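Local coordinates for pseudoalteromonas arctica PAMC 21717 (Pseudoalteromonas arctica, PDB 5YL7), which probably hydrolyses peptide bonds in proteins as a cold-active, calcium-binding serine protease of the subtilase family, at residues Val39-Tyr44 with Thr102-Thr107; Val167-Leu172 with Met282-Val287; Val197-Asn202 with Gln278-Ala283. All coordinates share one frame; numbering follows the deposited sequence.

Contact 1: residues Val39-Tyr44 with Thr102-Thr107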
ATOM      1  N   VAL A  39      -5.060  -0.993   5.109  1.00  4.12           N
ATOM      2  CA  VAL A  39      -4.672  -1.412   3.749  1.00  4.60           C
ATOM      3  C   VAL A  39      -5.941  -1.767   3.020  1.00  4.53           C
ATOM      4  O   VAL A  39      -6.609  -2.765   3.371  1.00  4.78           O
ATOM      5  CB  VAL A  39      -3.676  -2.560   3.782  1.00  5.00           C
ATOM      6  CG1 VAL A  39      -3.490  -3.148   2.430  1.00  5.68           C
ATOM      7  CG2 VAL A  39      -2.383  -2.106   4.385  1.00  4.98           C
ATOM      8  N   LEU A  40      -6.350  -0.927   2.060  1.00  4.39           N
ATOM      9  CA  LEU A  40      -7.598  -1.095   1.305  1.00  4.54           C
ATOM     10  C   LEU A  40      -7.262  -1.823   0.048  1.00  4.82           C
ATOM     11  O   LEU A  40      -6.596  -1.240  -0.821  1.00  5.10           O
ATOM     12  CB  LEU A  40      -8.231   0.274   1.018  1.00  5.42           C
ATOM     13  CG  LEU A  40      -9.105   0.856   2.119  1.00  6.17           C
ATOM     14  CD1 LEU A  40      -8.318   1.099   3.396  1.00  6.48           C
ATOM     15  CD2 LEU A  40      -9.706   2.182   1.654  1.00  6.71           C
ATOM     16  N   ASP A  41      -7.619  -3.099  -0.071  1.00  4.98           N
ATOM     17  CA  ASP A  41      -7.019  -3.957  -1.079  1.00  5.32           C
ATOM     18  C   ASP A  41      -7.870  -5.174  -1.253  1.00  5.11           C
ATOM     19  O   ASP A  41      -9.108  -5.184  -0.970  1.00  5.15           O
ATOM     20  CB  ASP A  41      -5.529  -4.199  -0.701  1.00  5.85           C
ATOM     21  CG  ASP A  41      -4.663  -4.345  -1.844  1.00  7.47           C
ATOM     22  OD1 ASP A  41      -4.818  -5.309  -2.622  1.00  7.50           O
ATOM     23  OD2 ASP A  41      -3.706  -3.570  -2.018  1.00  8.72           O
ATOM     24  N   THR A  42      -7.235  -6.284  -1.684  1.00  4.95           N
ATOM     25  CA  THR A  42      -7.944  -7.526  -1.973  1.00  5.27           C
ATOM     26  C   THR A  42      -8.245  -8.368  -0.725  1.00  5.49           C
ATOM     27  O   THR A  42      -8.837  -9.438  -0.864  1.00  6.17           O
ATOM     28  CB  THR A  42      -7.182  -8.382  -3.024  1.00  5.54           C
ATOM     29  OG1 THR A  42      -5.945  -8.850  -2.385  1.00  6.18           O
ATOM     30  CG2 THR A  42      -6.835  -7.621  -4.251  1.00  6.50           C
ATOM     31  N   GLY A  43      -7.837  -7.888   0.438  1.00  5.07           N
ATOM     32  CA  GLY A  43      -7.822  -8.680   1.629  1.00  5.82           C
ATOM     33  C   GLY A  43      -6.502  -9.260   1.944  1.00  5.23           C
ATOM     34  O   GLY A  43      -5.489  -8.869   1.333  1.00  6.23           O
ATOM     35  N   TYR A  44      -6.424 -10.203   2.865  1.00  5.55           N
ATOM     36  CA  TYR A  44      -5.137 -10.803   3.280  1.00  5.42           C
ATOM     37  C   TYR A  44      -5.274 -12.305   3.493  1.00  5.70           C
ATOM     38  O   TYR A  44      -6.399 -12.784   3.726  1.00  5.49           O
ATOM     39  CB  TYR A  44      -4.603 -10.136   4.533  1.00  6.47           C
ATOM     40  CG  TYR A  44      -5.329 -10.518   5.780  1.00  6.51           C
ATOM     41  CD1 TYR A  44      -6.627 -10.129   6.077  1.00  6.59           C
ATOM     42  CD2 TYR A  44      -4.774 -11.391   6.723  1.00  6.97           C
ATOM     43  CE1 TYR A  44      -7.282 -10.576   7.151  1.00  7.10           C
ATOM     44  CE2 TYR A  44      -5.443 -11.829   7.810  1.00  6.85           C
ATOM     45  CZ  TYR A  44      -6.687 -11.423   8.033  1.00  7.86           C
ATOM     46  OH  TYR A  44      -7.407 -11.843   9.131  1.00 10.17           O
ATOM     47  N   THR A 102      -2.027  -9.156   0.437  1.00  4.91           N
ATOM     48  CA  THR A 102      -1.065  -9.821   1.331  1.00  4.73           C
ATOM     49  C   THR A 102       0.335  -9.294   1.083  1.00  4.26           C
ATOM     50  O   THR A 102       1.073  -9.026   2.003  1.00  5.14           O
ATOM     51  CB  THR A 102      -1.108 -11.302   1.060  1.00  5.07           C
ATOM     52  OG1 THR A 102      -2.428 -11.841   1.410  1.00  5.75           O
ATOM     53  CG2 THR A 102      -0.066 -12.075   1.910  1.00  4.96           C
ATOM     54  N   HIS A 103       0.645  -9.029  -0.195  1.00  4.30           N
ATOM     55  CA  HIS A 103       1.926  -8.460  -0.582  1.00  4.64           C
ATOM     56  C   HIS A 103       2.075  -7.059  -0.044  1.00  4.22           C
ATOM     57  O   HIS A 103       3.035  -6.669   0.639  1.00  4.47           O
ATOM     58  CB  HIS A 103       2.095  -8.597  -2.082  1.00  4.66           C
ATOM     59  CG  HIS A 103       3.473  -8.388  -2.601  1.00  4.77           C
ATOM     60  ND1 HIS A 103       4.035  -7.151  -2.730  1.00  5.18           N
ATOM     61  CD2 HIS A 103       4.398  -9.301  -2.961  1.00  5.40           C
ATOM     62  CE1 HIS A 103       5.294  -7.325  -3.156  1.00  5.41           C
ATOM     63  NE2 HIS A 103       5.521  -8.619  -3.332  1.00  5.37           N
ATOM     64  N   VAL A 104       1.060  -6.231  -0.308  1.00  4.22           N
ATOM     65  CA  VAL A 104       1.050  -4.830   0.159  1.00  4.15           C
ATOM     66  C   VAL A 104       1.090  -4.764   1.661  1.00  3.83           C
ATOM     67  O   VAL A 104       1.879  -3.965   2.221  1.00  4.38           O
ATOM     68  CB  VAL A 104      -0.217  -4.118  -0.429  1.00  4.19           C
ATOM     69  CG1 VAL A 104      -0.415  -2.761   0.194  1.00  4.26           C
ATOM     70  CG2 VAL A 104      -0.090  -3.973  -1.917  1.00  4.69           C
ATOM     71  N   ALA A 105       0.270  -5.539   2.350  1.00  4.39           N
ATOM     72  CA  ALA A 105       0.317  -5.487   3.806  1.00  4.87           C
ATOM     73  C   ALA A 105       1.697  -5.855   4.376  1.00  5.00           C
ATOM     74  O   ALA A 105       2.083  -5.300   5.401  1.00  5.18           O
ATOM     75  CB  ALA A 105      -0.779  -6.349   4.425  1.00  6.01           C
ATOM     76  N   GLY A 106       2.346  -6.848   3.742  1.00  4.59           N
ATOM     77  CA  GLY A 106       3.691  -7.194   4.195  1.00  4.81           C
ATOM     78  C   GLY A 106       4.726  -6.112   4.017  1.00  4.74           C
ATOM     79  O   GLY A 106       5.618  -5.955   4.860  1.00  5.31           O
ATOM     80  N   THR A 107       4.571  -5.297   2.945  1.00  4.26           N
ATOM     81  CA  THR A 107       5.477  -4.180   2.820  1.00  4.58           C
ATOM     82  C   THR A 107       5.257  -3.199   3.940  1.00  5.21           C
ATOM     83  O   THR A 107       6.206  -2.639   4.514  1.00  5.33           O
ATOM     84  CB  THR A 107       5.328  -3.470   1.427  1.00  4.64           C
ATOM     85  OG1 THR A 107       5.615  -4.478   0.433  1.00  5.08           O
ATOM     86  CG2 THR A 107       6.172  -2.293   1.306  1.00  4.62           C
TER
HETATM   87  O   HOH W   1      -4.345 -10.963  -0.381  1.00  6.14           O
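Val39 of the strand ending at Asp41 faces Val104 and Ala105 of helix 102-107, the axes of the two short segments running nearly antiparallel (164°) and 9.0 Å apart at their closest. The chain then swings in beyond the strand, and at Tyr44 and Thr102 the CA atoms come within 4.6 Å. Val39 and Val104 meet methyl to methyl: each has CG1 anti to its own backbone N (chi1 169° and 170°), and CG1 of Val39 touches CG1 of Val104 at 3.8 Å. The other methyl of Val104, CG2, lies against the carboxylate of Asp41, 3.6 Å from OD2. The second oxygen, OD1, takes the amide of Thr42 on its anti lone pair (N to OD1 2.8 Å) and also pairs with ND1 of His100, at the start of the same helix. Past the strand, a water bridges the segments, donating to Gly43 O at 2.9 Å and accepting from Thr102 OG1 at 2.8 Å. That hydroxyl also accepts the backbone N-H of Arg45, and OG1 sits 3.5 Å from Tyr44 CA. Gly43 takes a positive phi that would jam a CB against the preceding carbonyl. Direct contact is thus van der Waals, with a water carrying the polar link; packing on Val104 and the bond from the Thr42 amide probably help hold the carboxylate toward His100, consistent with the Asp-His pair of a subtilase triad.

Contact 2: residues Val167-Leu172 with Met282-Val287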
ATOM      1  N   VAL A 167      -3.123   6.001   9.012  1.00  5.22           N
ATOM      2  CA  VAL A 167      -2.638   6.032   7.602  1.00  4.86           C
ATOM      3  C   VAL A 167      -3.579   5.090   6.817  1.00  4.39           C
ATOM      4  O   VAL A 167      -3.864   4.000   7.316  1.00  5.00           O
ATOM      5  CB  VAL A 167      -1.210   5.532   7.500  1.00  5.44           C
ATOM      6  CG1 VAL A 167      -0.720   5.534   6.058  1.00  5.58           C
ATOM      7  CG2 VAL A 167      -0.287   6.258   8.417  1.00  5.71           C
ATOM      8  N   ILE A 168      -3.983   5.505   5.631  1.00  4.37           N
ATOM      9  CA  ILE A 168      -4.653   4.614   4.648  1.00  4.71           C
ATOM     10  C   ILE A 168      -3.691   4.420   3.527  1.00  4.92           C
ATOM     11  O   ILE A 168      -3.104   5.386   2.982  1.00  5.78           O
ATOM     12  CB  ILE A 168      -5.947   5.225   4.162  1.00  4.98           C
ATOM     13  CG1 ILE A 168      -7.060   5.043   5.250  1.00  5.71           C
ATOM     14  CG2 ILE A 168      -6.400   4.704   2.843  1.00  5.58           C
ATOM     15  CD1 ILE A 168      -8.244   5.929   5.023  1.00  6.80           C
ATOM     16  N   ASN A 169      -3.554   3.177   3.081  1.00  4.41           N
ATOM     17  CA  ASN A 169      -2.877   2.813   1.814  1.00  4.61           C
ATOM     18  C   ASN A 169      -3.865   2.315   0.812  1.00  4.48           C
ATOM     19  O   ASN A 169      -4.630   1.374   1.088  1.00  5.42           O
ATOM     20  CB  ASN A 169      -1.789   1.748   2.091  1.00  4.81           C
ATOM     21  CG  ASN A 169      -0.973   1.467   0.871  1.00  4.91           C
ATOM     22  OD1 ASN A 169       0.042   2.120   0.631  1.00  6.33           O
ATOM     23  ND2 ASN A 169      -1.450   0.520   0.007  1.00  5.67           N
ATOM     24  N   MET A 170      -3.884   2.912  -0.373  1.00  4.75           N
ATOM     25  CA  MET A 170      -4.704   2.454  -1.506  1.00  5.18           C
ATOM     26  C   MET A 170      -3.792   2.200  -2.655  1.00  4.78           C
ATOM     27  O   MET A 170      -3.454   3.051  -3.521  1.00  5.87           O
ATOM     28  CB  MET A 170      -5.771   3.483  -1.957  1.00  6.59           C
ATOM     29  CG  MET A 170      -6.936   3.473  -0.935  1.00  8.20           C
ATOM     30  SD  MET A 170      -8.404   4.372  -1.582  1.00 12.95           S
ATOM     31  CE  MET A 170      -7.683   5.493  -1.006  1.00  4.41           C
ATOM     32  N   SER A 171      -3.450   0.919  -2.843  1.00  5.13           N
ATOM     33  CA  SER A 171      -2.646   0.402  -3.983  1.00  5.78           C
ATOM     34  C   SER A 171      -3.619  -0.062  -5.032  1.00  6.73           C
ATOM     35  O   SER A 171      -3.750  -1.277  -5.316  1.00  9.36           O
ATOM     36  CB  SER A 171      -1.765  -0.708  -3.485  1.00  5.32           C
ATOM     37  OG  SER A 171      -0.681  -0.209  -2.754  1.00  5.31           O
ATOM     38  N   LEU A 172      -4.395   0.833  -5.594  1.00  6.41           N
ATOM     39  CA  LEU A 172      -5.523   0.536  -6.502  1.00  7.14           C
ATOM     40  C   LEU A 172      -5.856   1.731  -7.307  1.00  8.52           C
ATOM     41  O   LEU A 172      -5.430   2.870  -6.956  1.00  8.81           O
ATOM     42  CB  LEU A 172      -6.730  -0.006  -5.679  1.00  8.71           C
ATOM     43  CG  LEU A 172      -7.327   0.996  -4.670  1.00  9.10           C
ATOM     44  CD1 LEU A 172      -8.239   2.064  -5.325  1.00 11.78           C
ATOM     45  CD2 LEU A 172      -8.151   0.334  -3.583  1.00 11.08           C
ATOM     46  N   MET A 282       3.319  -1.274  -5.134  1.00  4.53           N
ATOM     47  CA  MET A 282       4.411  -1.687  -4.269  1.00  4.60           C
ATOM     48  C   MET A 282       5.120  -0.482  -3.733  1.00  4.42           C
ATOM     49  O   MET A 282       5.661  -0.506  -2.617  1.00  4.90           O
ATOM     50  CB  MET A 282       5.381  -2.610  -4.981  1.00  5.54           C
ATOM     51  CG  MET A 282       4.979  -4.100  -5.154  1.00  6.06           C
ATOM     52  SD  MET A 282       3.533  -4.403  -6.179  1.00  7.11           S
ATOM     53  CE  MET A 282       2.312  -4.720  -4.920  1.00  6.70           C
ATOM     54  N   ALA A 283       5.134   0.616  -4.496  1.00  4.26           N
ATOM     55  CA  ALA A 283       5.738   1.880  -4.023  1.00  4.30           C
ATOM     56  C   ALA A 283       4.908   2.515  -2.923  1.00  4.07           C
ATOM     57  O   ALA A 283       5.437   2.971  -1.895  1.00  4.72           O
ATOM     58  CB  ALA A 283       5.877   2.813  -5.234  1.00  4.51           C
ATOM     59  N   ALA A 284       3.596   2.578  -3.099  1.00  4.26           N
ATOM     60  CA  ALA A 284       2.704   3.188  -2.090  1.00  3.99           C
ATOM     61  C   ALA A 284       2.888   2.666  -0.677  1.00  3.40           C
ATOM     62  O   ALA A 284       3.022   3.511   0.221  1.00  4.12           O
ATOM     63  CB  ALA A 284       1.245   3.126  -2.564  1.00  4.75           C
ATOM     64  N   PRO A 285       2.955   1.379  -0.452  1.00  4.14           N
ATOM     65  CA  PRO A 285       3.066   0.899   0.999  1.00  4.11           C
ATOM     66  C   PRO A 285       4.409   1.243   1.563  1.00  4.30           C
ATOM     67  O   PRO A 285       4.502   1.311   2.803  1.00  4.78           O
ATOM     68  CB  PRO A 285       2.779  -0.580   0.903  1.00  4.43           C
ATOM     69  CG  PRO A 285       3.067  -0.909  -0.555  1.00  4.52           C
ATOM     70  CD  PRO A 285       2.545   0.231  -1.303  1.00  4.12           C
ATOM     71  N   HIS A 286       5.456   1.440   0.779  1.00  3.88           N
ATOM     72  CA  HIS A 286       6.691   2.016   1.343  1.00  4.05           C
ATOM     73  C   HIS A 286       6.398   3.347   1.936  1.00  4.41           C
ATOM     74  O   HIS A 286       6.869   3.699   3.064  1.00  4.90           O
ATOM     75  CB  HIS A 286       7.791   2.094   0.296  1.00  4.56           C
ATOM     76  CG  HIS A 286       8.444   0.786  -0.098  1.00  4.37           C
ATOM     77  ND1 HIS A 286       7.995  -0.029  -1.099  1.00  4.90           N
ATOM     78  CD2 HIS A 286       9.567   0.162   0.408  1.00  4.45           C
ATOM     79  CE1 HIS A 286       8.827  -1.069  -1.163  1.00  4.96           C
ATOM     80  NE2 HIS A 286       9.794  -0.975  -0.285  1.00  4.94           N
ATOM     81  N   VAL A 287       5.681   4.203   1.209  1.00  4.38           N
ATOM     82  CA  VAL A 287       5.353   5.536   1.680  1.00  4.18           C
ATOM     83  C   VAL A 287       4.357   5.493   2.866  1.00  4.19           C
ATOM     84  O   VAL A 287       4.554   6.268   3.822  1.00  4.84           O
ATOM     85  CB  VAL A 287       4.840   6.395   0.530  1.00  4.27           C
ATOM     86  CG1 VAL A 287       4.452   7.801   0.973  1.00  4.08           C
ATOM     87  CG2 VAL A 287       5.836   6.405  -0.571  1.00  4.77           C
TER
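Asn169 has CG anti to its backbone N (chi1 -173°) and Ser171 has OG anti to its carbonyl carbon (chi1 -75°), torsions that send both groups from one face of the strand onto Ala284 and Pro285. The setting is the core of the subtilisin-like alpha/beta fold, where strand 167-170, inside the parallel sheet, is covered by the long helix 280-297 that probably carries the nucleophile, Ser281. The amide of Asn169 lies end-on against the Ala284-Pro285 peptide link, its CG 4.1 Å from Pro285 CA. The opposite face of the sheet belongs to Met170 and Ile168, which point to helix 140-150.

Pro285 has no N-H to give to the turn before it, and the helix kinks there. The carbonyl that would have taken that N-H, Ser281 O, instead receives the hydroxyl of Ser171, which replaces a missing helical bond with one from beyond the strand end. Ser171 is also the centre of an inverse gamma turn, closed by a weak bond from Leu172 N to Met170 O at 3.2 Å. On the far side of the helix His286 folds back on its own turn, ND1 donating to Met282 O at 2.8 Å nearly in the ring plane, while NE2 pairs with His13. Between strand and helix, Ser171 OG rests 3.6 Å from Pro285 CD, in the proline ring, and Ser171 OG to Ala284 CB is 3.9 Å.

Contact 3: residues Val197-Asn202 with Gln278-Ala283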
ATOM      1  N   VAL A 197      -2.507   7.616   1.374  1.00  4.34           N
ATOM      2  CA  VAL A 197      -1.406   7.352   0.460  1.00  4.59           C
ATOM      3  C   VAL A 197      -1.884   6.465  -0.637  1.00  4.76           C
ATOM      4  O   VAL A 197      -2.489   5.430  -0.373  1.00  5.14           O
ATOM      5  CB  VAL A 197      -0.247   6.681   1.275  1.00  5.11           C
ATOM      6  CG1 VAL A 197       0.940   6.400   0.330  1.00  5.87           C
ATOM      7  CG2 VAL A 197       0.218   7.591   2.413  1.00  5.16           C
ATOM      8  N   ILE A 198      -1.577   6.850  -1.906  1.00  4.82           N
ATOM      9  CA  ILE A 198      -2.182   6.229  -3.071  1.00  4.74           C
ATOM     10  C   ILE A 198      -1.142   5.961  -4.140  1.00  4.76           C
ATOM     11  O   ILE A 198      -0.209   6.744  -4.373  1.00  5.59           O
ATOM     12  CB  ILE A 198      -3.301   7.114  -3.659  1.00  5.53           C
ATOM     13  CG1 ILE A 198      -4.321   7.421  -2.540  1.00  6.38           C
ATOM     14  CG2 ILE A 198      -3.953   6.409  -4.847  1.00  6.17           C
ATOM     15  CD1 ILE A 198      -5.500   8.274  -2.948  1.00  8.49           C
ATOM     16  N   ALA A 199      -1.268   4.777  -4.765  1.00  3.87           N
ATOM     17  CA  ALA A 199      -0.498   4.439  -5.967  1.00  4.28           C
ATOM     18  C   ALA A 199      -0.934   5.233  -7.159  1.00  5.13           C
ATOM     19  O   ALA A 199      -2.113   5.269  -7.512  1.00  6.40           O
ATOM     20  CB  ALA A 199      -0.632   3.000  -6.268  1.00  4.63           C
ATOM     21  N   ALA A 200       0.033   5.817  -7.900  1.00  4.82           N
ATOM     22  CA  ALA A 200      -0.351   6.717  -9.064  1.00  5.48           C
ATOM     23  C   ALA A 200      -0.775   5.970 -10.222  1.00  5.48           C
ATOM     24  O   ALA A 200      -1.385   6.630 -11.175  1.00  6.87           O
ATOM     25  CB  ALA A 200       0.814   7.582  -9.416  1.00  5.99           C
ATOM     26  N   GLY A 201      -0.570   4.678 -10.365  1.00  5.14           N
ATOM     27  CA  GLY A 201      -0.959   3.870 -11.524  1.00  5.48           C
ATOM     28  C   GLY A 201       0.194   3.530 -12.457  1.00  5.33           C
ATOM     29  O   GLY A 201       1.260   4.093 -12.398  1.00  5.70           O
ATOM     30  N   ASN A 202      -0.057   2.581 -13.349  1.00  6.70           N
ATOM     31  CA  ASN A 202       0.969   1.816 -14.070  1.00  7.54           C
ATOM     32  C   ASN A 202       0.755   1.901 -15.571  1.00  8.27           C
ATOM     33  O   ASN A 202       1.064   0.935 -16.273  1.00  9.86           O
ATOM     34  CB  ASN A 202       1.015   0.383 -13.651  1.00  8.41           C
ATOM     35  CG  ASN A 202       1.157   0.202 -12.162  1.00  9.85           C
ATOM     36  OD1 ASN A 202       1.807   1.004 -11.414  1.00  8.46           O
ATOM     37  ND2 ASN A 202       0.580  -0.896 -11.642  1.00 14.03           N
ATOM     38  N   GLN A 278       5.723  -6.015  -8.774  1.00  6.32           N
ATOM     39  CA  GLN A 278       6.039  -4.631  -9.178  1.00  6.44           C
ATOM     40  C   GLN A 278       4.795  -3.791  -9.364  1.00  5.21           C
ATOM     41  O   GLN A 278       3.742  -4.310  -9.679  1.00  6.46           O
ATOM     42  CB  GLN A 278       6.842  -4.557 -10.459  1.00  6.44           C
ATOM     43  CG  GLN A 278       6.144  -5.012 -11.692  1.00  7.47           C
ATOM     44  CD  GLN A 278       6.870  -4.760 -12.997  1.00  7.80           C
ATOM     45  OE1 GLN A 278       7.952  -4.235 -13.025  1.00  7.46           O
ATOM     46  NE2 GLN A 278       6.222  -5.098 -14.072  1.00 10.69           N
ATOM     47  N   GLY A 279       4.999  -2.467  -9.193  1.00  4.78           N
ATOM     48  CA  GLY A 279       3.933  -1.521  -9.504  1.00  5.06           C
ATOM     49  C   GLY A 279       4.042  -0.368  -8.629  1.00  5.07           C
ATOM     50  O   GLY A 279       4.690  -0.303  -7.575  1.00  5.63           O
ATOM     51  N   THR A 280       3.274   0.693  -8.997  1.00  5.61           N
ATOM     52  CA  THR A 280       2.992   1.782  -8.045  1.00  4.67           C
ATOM     53  C   THR A 280       2.275   1.203  -6.803  1.00  4.91           C
ATOM     54  O   THR A 280       2.443   1.808  -5.722  1.00  4.97           O
ATOM     55  CB  THR A 280       2.257   2.956  -8.640  1.00  4.82           C
ATOM     56  OG1 THR A 280       1.025   2.530  -9.157  1.00  5.14           O
ATOM     57  CG2 THR A 280       3.082   3.697  -9.656  1.00  5.39           C
ATOM     58  N   SER A 281       1.650   0.060  -6.904  1.00  5.11           N
ATOM     59  CA  SER A 281       1.047  -0.606  -5.762  1.00  5.35           C
ATOM     60  C   SER A 281       2.073  -1.046  -4.712  1.00  4.76           C
ATOM     61  O   SER A 281       1.695  -1.237  -3.590  1.00  5.18           O
ATOM     62  CB  SER A 281       0.386  -1.910  -6.204  1.00  8.77           C
ATOM     63  OG  SER A 281      -0.880  -1.725  -6.789  1.00 12.84           O
ATOM     64  N   MET A 282       3.319  -1.274  -5.134  1.00  4.53           N
ATOM     65  CA  MET A 282       4.411  -1.687  -4.269  1.00  4.60           C
ATOM     66  C   MET A 282       5.120  -0.482  -3.733  1.00  4.42           C
ATOM     67  O   MET A 282       5.661  -0.506  -2.617  1.00  4.90           O
ATOM     68  CB  MET A 282       5.381  -2.610  -4.981  1.00  5.54           C
ATOM     69  CG  MET A 282       4.979  -4.100  -5.154  1.00  6.06           C
ATOM     70  SD  MET A 282       3.533  -4.403  -6.179  1.00  7.11           S
ATOM     71  CE  MET A 282       2.312  -4.720  -4.920  1.00  6.70           C
ATOM     72  N   ALA A 283       5.134   0.616  -4.496  1.00  4.26           N
ATOM     73  CA  ALA A 283       5.738   1.880  -4.023  1.00  4.30           C
ATOM     74  C   ALA A 283       4.908   2.515  -2.923  1.00  4.07           C
ATOM     75  O   ALA A 283       5.437   2.971  -1.895  1.00  4.72           O
ATOM     76  CB  ALA A 283       5.877   2.813  -5.234  1.00  4.51           C
TER
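Thr280, the first residue of helix 280-297, sinks its side chain into the turn that follows strand 197-199, where its hydroxyl and its backbone N-H both find partners. With chi1 at 60°, its OG1 sits between the backbone N and the carbonyl carbon, facing Gly201 and Asn202. There the hydroxyl works both ways: it accepts the amide of Gly201 (N to OG1 2.9 Å, a somewhat bent 143°) and donates to the side-chain oxygen of Asn202 (OG1 to OD1 2.8 Å).

Asn202 OD1 accepts a second bond, from the backbone N-H of the same threonine, Thr280 N lying 2.8 Å from OD1 in a nearly straight bond of 165°. The two donors come from opposite faces of the amide plane, the hydroxyl well above it and the N-H tilted less from it, so the carboxamide is gripped on both sides and its rotation should be well fixed. One residue back, Gly279 occupies the N-cap position, and its carbonyl O serves the amides of both Met282 and Ala283. The side chain of Ser281 starts off away from this turn, and its OG pairs with NE2 of His100.

Methyl groups pack against carbonyl oxygens around these bonds. Ala199 CB presses on Thr280 O at 3.3 Å, and the methyl CG2 of Thr280 lies 3.3 Å from Gly201 O. Gly201 and Gly279 both adopt positive phi values at which a CB would strike the preceding carbonyl.

A Gly-Thr-Ser-Met helix start facing an Ala-Ala-Gly-Asn turn is the signature of the subtilisin active site: Ser281 is the probable nucleophile and Asn202, held through OD1, matches the asparagine whose ND2 helps form the oxyanion hole in that family.

Along the chain, contact 1 closes before contacts 2 and 3 open, and those two end together on helix 280-297, sharing Met282 and Ala283. All three reach one parallel sheet through three strands that are neighbours in it, 36-41, 167-170 and 195-199. Their centres lie about 9 Å (contacts 1 and 2), 7 Å (contacts 2 and 3) and 13 Å (contacts 1 and 3) apart. Helices 100-109 and 280-297 touch, the CE methyl of Met282 packing on His103 and Val104. The ends of these strands and the starts of both helices meet here, bringing Asp41, His100 and Ser281, distant in sequence, into what is consistent with the subtilase catalytic triad, beside Asn202.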